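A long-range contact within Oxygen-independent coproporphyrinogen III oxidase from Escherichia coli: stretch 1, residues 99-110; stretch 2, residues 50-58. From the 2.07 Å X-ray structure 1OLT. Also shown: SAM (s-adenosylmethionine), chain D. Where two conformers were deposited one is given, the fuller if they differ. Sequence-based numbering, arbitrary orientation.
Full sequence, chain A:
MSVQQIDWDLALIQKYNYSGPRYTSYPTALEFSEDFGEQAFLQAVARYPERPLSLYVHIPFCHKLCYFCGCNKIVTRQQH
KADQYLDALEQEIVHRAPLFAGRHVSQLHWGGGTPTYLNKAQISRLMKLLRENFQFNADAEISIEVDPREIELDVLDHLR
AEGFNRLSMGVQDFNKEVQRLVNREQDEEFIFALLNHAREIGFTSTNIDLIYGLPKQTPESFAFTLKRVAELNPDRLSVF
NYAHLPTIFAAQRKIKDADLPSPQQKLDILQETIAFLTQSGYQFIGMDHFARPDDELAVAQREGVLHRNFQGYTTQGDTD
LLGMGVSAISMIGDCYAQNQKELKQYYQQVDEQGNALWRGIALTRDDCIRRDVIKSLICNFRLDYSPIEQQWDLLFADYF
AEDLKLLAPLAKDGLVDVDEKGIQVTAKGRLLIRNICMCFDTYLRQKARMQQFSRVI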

# COMPACT_ATOMS: atom_id res chain seq x y z
N LEU A 99 -25.68 -0.54 3.55
CA LEU A 99 -25.53 -0.94 2.15
C LEU A 99 -24.83 -2.32 2.02
O LEU A 99 -24.96 -2.99 1.01
CB LEU A 99 -24.75 0.11 1.36
CG LEU A 99 -25.32 1.53 1.33
CD1 LEU A 99 -24.37 2.38 0.61
CD2 LEU A 99 -26.69 1.59 0.70
N PHE A 100 -24.12 -2.72 3.07
CA PHE A 100 -23.32 -3.93 3.08
C PHE A 100 -23.80 -4.96 4.08
O PHE A 100 -23.01 -5.84 4.45
CB PHE A 100 -21.84 -3.53 3.38
CG PHE A 100 -21.27 -2.54 2.39
CD1 PHE A 100 -20.72 -2.98 1.16
CD2 PHE A 100 -21.33 -1.20 2.64
CE1 PHE A 100 -20.21 -2.05 0.23
CE2 PHE A 100 -20.85 -0.27 1.73
CZ PHE A 100 -20.29 -0.69 0.51
N ALA A 101 -25.06 -4.87 4.52
CA ALA A 101 -25.62 -5.76 5.55
C ALA A 101 -25.49 -7.26 5.27
O ALA A 101 -25.34 -8.07 6.20
CB ALA A 101 -27.16 -5.45 5.78
N GLY A 102 -25.61 -7.66 4.00
CA GLY A 102 -25.39 -9.08 3.66
C GLY A 102 -23.91 -9.57 3.52
O GLY A 102 -23.67 -10.70 3.22
N ARG A 103 -22.94 -8.68 3.73
CA ARG A 103 -21.56 -9.01 3.43
C ARG A 103 -20.89 -9.60 4.64
O ARG A 103 -21.36 -9.45 5.78
CB ARG A 103 -20.80 -7.77 2.97
CG ARG A 103 -21.43 -7.06 1.78
CD ARG A 103 -21.29 -7.75 0.45
NE ARG A 103 -21.47 -6.74 -0.60
CZ ARG A 103 -20.54 -6.36 -1.47
NH1 ARG A 103 -19.35 -6.94 -1.50
NH2 ARG A 103 -20.85 -5.41 -2.35
N HIS A 104 -19.74 -10.23 4.36
CA HIS A 104 -18.86 -10.80 5.36
C HIS A 104 -17.50 -10.18 5.15
O HIS A 104 -17.01 -10.18 4.03
CB HIS A 104 -18.83 -12.30 5.16
CG HIS A 104 -20.16 -12.94 5.39
ND1 HIS A 104 -20.50 -13.53 6.58
CD2 HIS A 104 -21.27 -13.00 4.61
CE1 HIS A 104 -21.74 -13.99 6.51
NE2 HIS A 104 -22.24 -13.66 5.33
N VAL A 105 -16.93 -9.64 6.23
CA VAL A 105 -15.71 -8.87 6.18
C VAL A 105 -14.55 -9.84 6.43
O VAL A 105 -14.52 -10.52 7.43
CB VAL A 105 -15.72 -7.74 7.17
CG1 VAL A 105 -14.40 -7.12 7.21
CG2 VAL A 105 -16.81 -6.71 6.73
N SER A 106 -13.63 -9.93 5.47
CA SER A 106 -12.47 -10.79 5.55
C SER A 106 -11.21 -10.02 5.90
O SER A 106 -10.17 -10.61 6.24
CB SER A 106 -12.28 -11.52 4.20
OG SER A 106 -12.06 -10.56 3.15
N GLN A 107 -11.31 -8.70 5.87
CA GLN A 107 -10.12 -7.83 5.98
C GLN A 107 -10.44 -6.42 6.51
O GLN A 107 -11.38 -5.81 6.03
CB GLN A 107 -9.56 -7.70 4.60
CG GLN A 107 -8.16 -7.26 4.50
CD GLN A 107 -7.60 -7.43 3.02
OE1 GLN A 107 -6.88 -8.40 2.73
NE2 GLN A 107 -7.95 -6.48 2.13
N LEU A 108 -9.64 -5.92 7.47
CA LEU A 108 -9.73 -4.54 7.92
C LEU A 108 -8.31 -4.05 8.11
O LEU A 108 -7.50 -4.73 8.74
CB LEU A 108 -10.46 -4.46 9.27
CG LEU A 108 -10.36 -3.15 10.06
CD1 LEU A 108 -11.01 -2.05 9.31
CD2 LEU A 108 -10.97 -3.35 11.42
N HIS A 109 -8.04 -2.84 7.62
CA HIS A 109 -6.80 -2.18 7.86
C HIS A 109 -7.03 -0.70 8.18
O HIS A 109 -7.88 -0.03 7.58
CB HIS A 109 -5.94 -2.25 6.65
CG HIS A 109 -4.61 -1.60 6.82
ND1 HIS A 109 -3.50 -2.30 7.17
CD2 HIS A 109 -4.22 -0.31 6.73
CE1 HIS A 109 -2.46 -1.48 7.23
NE2 HIS A 109 -2.86 -0.28 6.94
N TRP A 110 -6.26 -0.23 9.14
CA TRP A 110 -6.21 1.17 9.46
C TRP A 110 -4.84 1.69 8.97
O TRP A 110 -3.81 1.20 9.39
CB TRP A 110 -6.32 1.42 10.96
CG TRP A 110 -7.67 1.04 11.60
CD1 TRP A 110 -8.77 0.49 10.99
CD2 TRP A 110 -8.02 1.16 12.99
NE1 TRP A 110 -9.75 0.23 11.90
CE2 TRP A 110 -9.34 0.64 13.14
CE3 TRP A 110 -7.37 1.65 14.11
CZ2 TRP A 110 -9.99 0.59 14.37
CZ3 TRP A 110 -8.04 1.59 15.36
CH2 TRP A 110 -9.31 1.09 15.47
N SAM D . 1.76 5.77 -0.39
CA SAM D . 3.14 5.61 0.10
C SAM D . 4.18 6.09 -0.93
O SAM D . 5.02 6.98 -0.70
OXT SAM D . 4.25 5.63 -2.09
CB SAM D . 3.39 4.14 0.53
CG SAM D . 2.58 3.65 1.77
SD SAM D . 1.22 2.49 1.39
CE SAM D . 2.00 0.87 1.73
C5' SAM D . -0.03 2.51 2.73
C4' SAM D . -0.70 3.87 2.85
O4' SAM D . -1.45 4.05 1.67
C3' SAM D . -1.71 3.98 4.00
O3' SAM D . -1.07 4.15 5.25
C2' SAM D . -2.55 5.12 3.49
O2' SAM D . -1.85 6.32 3.63
C1' SAM D . -2.66 4.78 1.99
N9 SAM D . -3.80 3.94 1.68
C8 SAM D . -3.87 2.59 1.77
N7 SAM D . -5.16 2.20 1.41
C5 SAM D . -5.85 3.26 1.11
C6 SAM D . -7.14 3.44 0.71
N6 SAM D . -7.99 2.45 0.49
N1 SAM D . -7.55 4.71 0.50
C2 SAM D . -6.73 5.76 0.68
N3 SAM D . -5.46 5.60 1.10
C4 SAM D . -5.03 4.37 1.30
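Stretch 2 50-58: ERPLSLYVH

Stretch 2 lies beside stretch 1 as a neighbouring parallel strand: residues up to His58 and up to Trp110 run in the same direction, their axes 11° apart and 4.5 Å at closest approach. Both backbones are extended where they pair, apart from Ser106, and contacts are already made in the loop that precedes the paired residues. A type I turn from Phe100 to Arg103, closed by Arg103 N to Phe100 O at 2.9 Å, brings two side chains toward stretch 2. Phe100 CB packs on Leu53 CD2 at 3.7 Å, while Arg103 NH1 donates to Arg51 O at 3.1 Å, using a guanidinium edge to satisfy a carbonyl ahead of the ladder. A water extends this entry, donating to Arg51 O (2.6 Å) and accepting from His104 N (3.1 Å).

The ladder opens with Leu53 N bonded to His104 O (3.0 Å). Val105 pairs with Leu53, and its CG1 meets Leu55 CG at 4.1 Å on an apolar face that Leu108 and Trp110 share with Leu53, Leu55 and Val57. Ser106 N returns to Leu53 O (2.9 Å). Here lies the one irregularity: Gln107 pairs with Ser54, so stretch 1 spends an extra residue in a beta bulge at Ser106, whose phi/psi of -102/-10° departs from extended geometry.

Beyond it the parallel rhythm is regular. Gln107 O accepts from Leu55 N (2.8 Å), and on the other, more polar face Gln107 NE2 donates to Ser54 OG at 2.6 Å. Leu108 CD1 meets Leu55 CB at 3.8 Å. His109 N bonds Leu55 O (3.0 Å) and Val57 N bonds His109 O (3.0 Å). Leu53 and Leu55 each use both N and O, whereas on stretch 1 only His109 does, the bulge dividing the two roles between Ser106 N and Gln107 O. The His109 ring edge, through CD2, meets Tyr56 CE1 at 3.8 Å, beside a tyrosine ring that carries SAM C6 over one face. Last, Trp110 CD1 meets Val57 CB at 3.8 Å.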

# COMPACT_ATOMS: atom_id res chain seq x y z
N GLU A 50 -22.22 -10.97 -3.35
CA GLU A 50 -21.64 -12.16 -2.75
C GLU A 50 -20.24 -11.86 -2.18
O GLU A 50 -19.79 -12.41 -1.18
CB GLU A 50 -21.54 -13.22 -3.87
CG GLU A 50 -20.43 -12.98 -4.93
CD GLU A 50 -20.71 -11.88 -6.00
OE1 GLU A 50 -21.87 -11.43 -6.12
OE2 GLU A 50 -19.76 -11.53 -6.75
N ARG A 51 -19.57 -10.97 -2.89
CA ARG A 51 -18.17 -10.80 -2.79
C ARG A 51 -17.76 -10.45 -1.33
O ARG A 51 -18.46 -9.73 -0.61
CB ARG A 51 -17.75 -9.68 -3.72
CG ARG A 51 -16.31 -9.67 -4.08
CD ARG A 51 -15.98 -8.78 -5.29
NE ARG A 51 -16.20 -9.53 -6.52
CZ ARG A 51 -15.66 -9.21 -7.70
NH1 ARG A 51 -14.89 -8.14 -7.86
NH2 ARG A 51 -15.91 -9.99 -8.75
N PRO A 52 -16.71 -11.08 -0.87
CA PRO A 52 -16.16 -10.71 0.42
C PRO A 52 -15.88 -9.17 0.48
O PRO A 52 -15.60 -8.52 -0.53
CB PRO A 52 -14.86 -11.50 0.48
CG PRO A 52 -14.95 -12.62 -0.52
CD PRO A 52 -15.97 -12.20 -1.53
N LEU A 53 -15.95 -8.61 1.68
CA LEU A 53 -15.73 -7.21 1.90
C LEU A 53 -14.45 -7.03 2.69
O LEU A 53 -14.23 -7.67 3.69
CB LEU A 53 -16.95 -6.60 2.65
CG LEU A 53 -17.04 -5.08 2.80
CD1 LEU A 53 -17.01 -4.35 1.52
CD2 LEU A 53 -18.34 -4.65 3.60
N SER A 54 -13.64 -6.11 2.22
CA SER A 54 -12.48 -5.57 2.90
C SER A 54 -12.76 -4.11 3.30
O SER A 54 -13.40 -3.38 2.57
CB SER A 54 -11.29 -5.64 1.92
OG SER A 54 -10.13 -5.05 2.56
N LEU A 55 -12.30 -3.70 4.47
CA LEU A 55 -12.52 -2.38 4.98
C LEU A 55 -11.20 -1.67 5.15
O LEU A 55 -10.28 -2.24 5.64
CB LEU A 55 -13.26 -2.44 6.33
CG LEU A 55 -14.60 -3.12 6.33
CD1 LEU A 55 -15.15 -3.08 7.73
CD2 LEU A 55 -15.51 -2.51 5.39
N TYR A 56 -11.13 -0.42 4.74
CA TYR A 56 -9.99 0.46 4.99
C TYR A 56 -10.50 1.70 5.76
O TYR A 56 -11.49 2.28 5.36
CB TYR A 56 -9.31 0.92 3.68
CG TYR A 56 -8.23 1.90 3.97
CD1 TYR A 56 -7.01 1.47 4.43
CD2 TYR A 56 -8.45 3.27 3.85
CE1 TYR A 56 -6.01 2.44 4.80
CE2 TYR A 56 -7.45 4.22 4.16
CZ TYR A 56 -6.25 3.79 4.64
OH TYR A 56 -5.29 4.69 5.03
N VAL A 57 -9.83 2.08 6.86
CA VAL A 57 -10.12 3.32 7.55
C VAL A 57 -8.84 4.21 7.60
O VAL A 57 -7.75 3.73 8.00
CB VAL A 57 -10.62 3.08 9.00
CG1 VAL A 57 -10.95 4.44 9.62
CG2 VAL A 57 -11.81 2.13 9.05
N HIS A 58 -8.96 5.44 7.12
CA HIS A 58 -7.88 6.39 7.12
C HIS A 58 -7.94 7.17 8.45
O HIS A 58 -8.98 7.68 8.81
CB HIS A 58 -7.99 7.40 6.01
CG HIS A 58 -6.67 8.02 5.68
ND1 HIS A 58 -5.67 7.31 5.05
CD2 HIS A 58 -6.18 9.27 5.89
CE1 HIS A 58 -4.63 8.12 4.86
NE2 HIS A 58 -4.92 9.31 5.36
O HOH W 1 -19.50 -11.07 1.41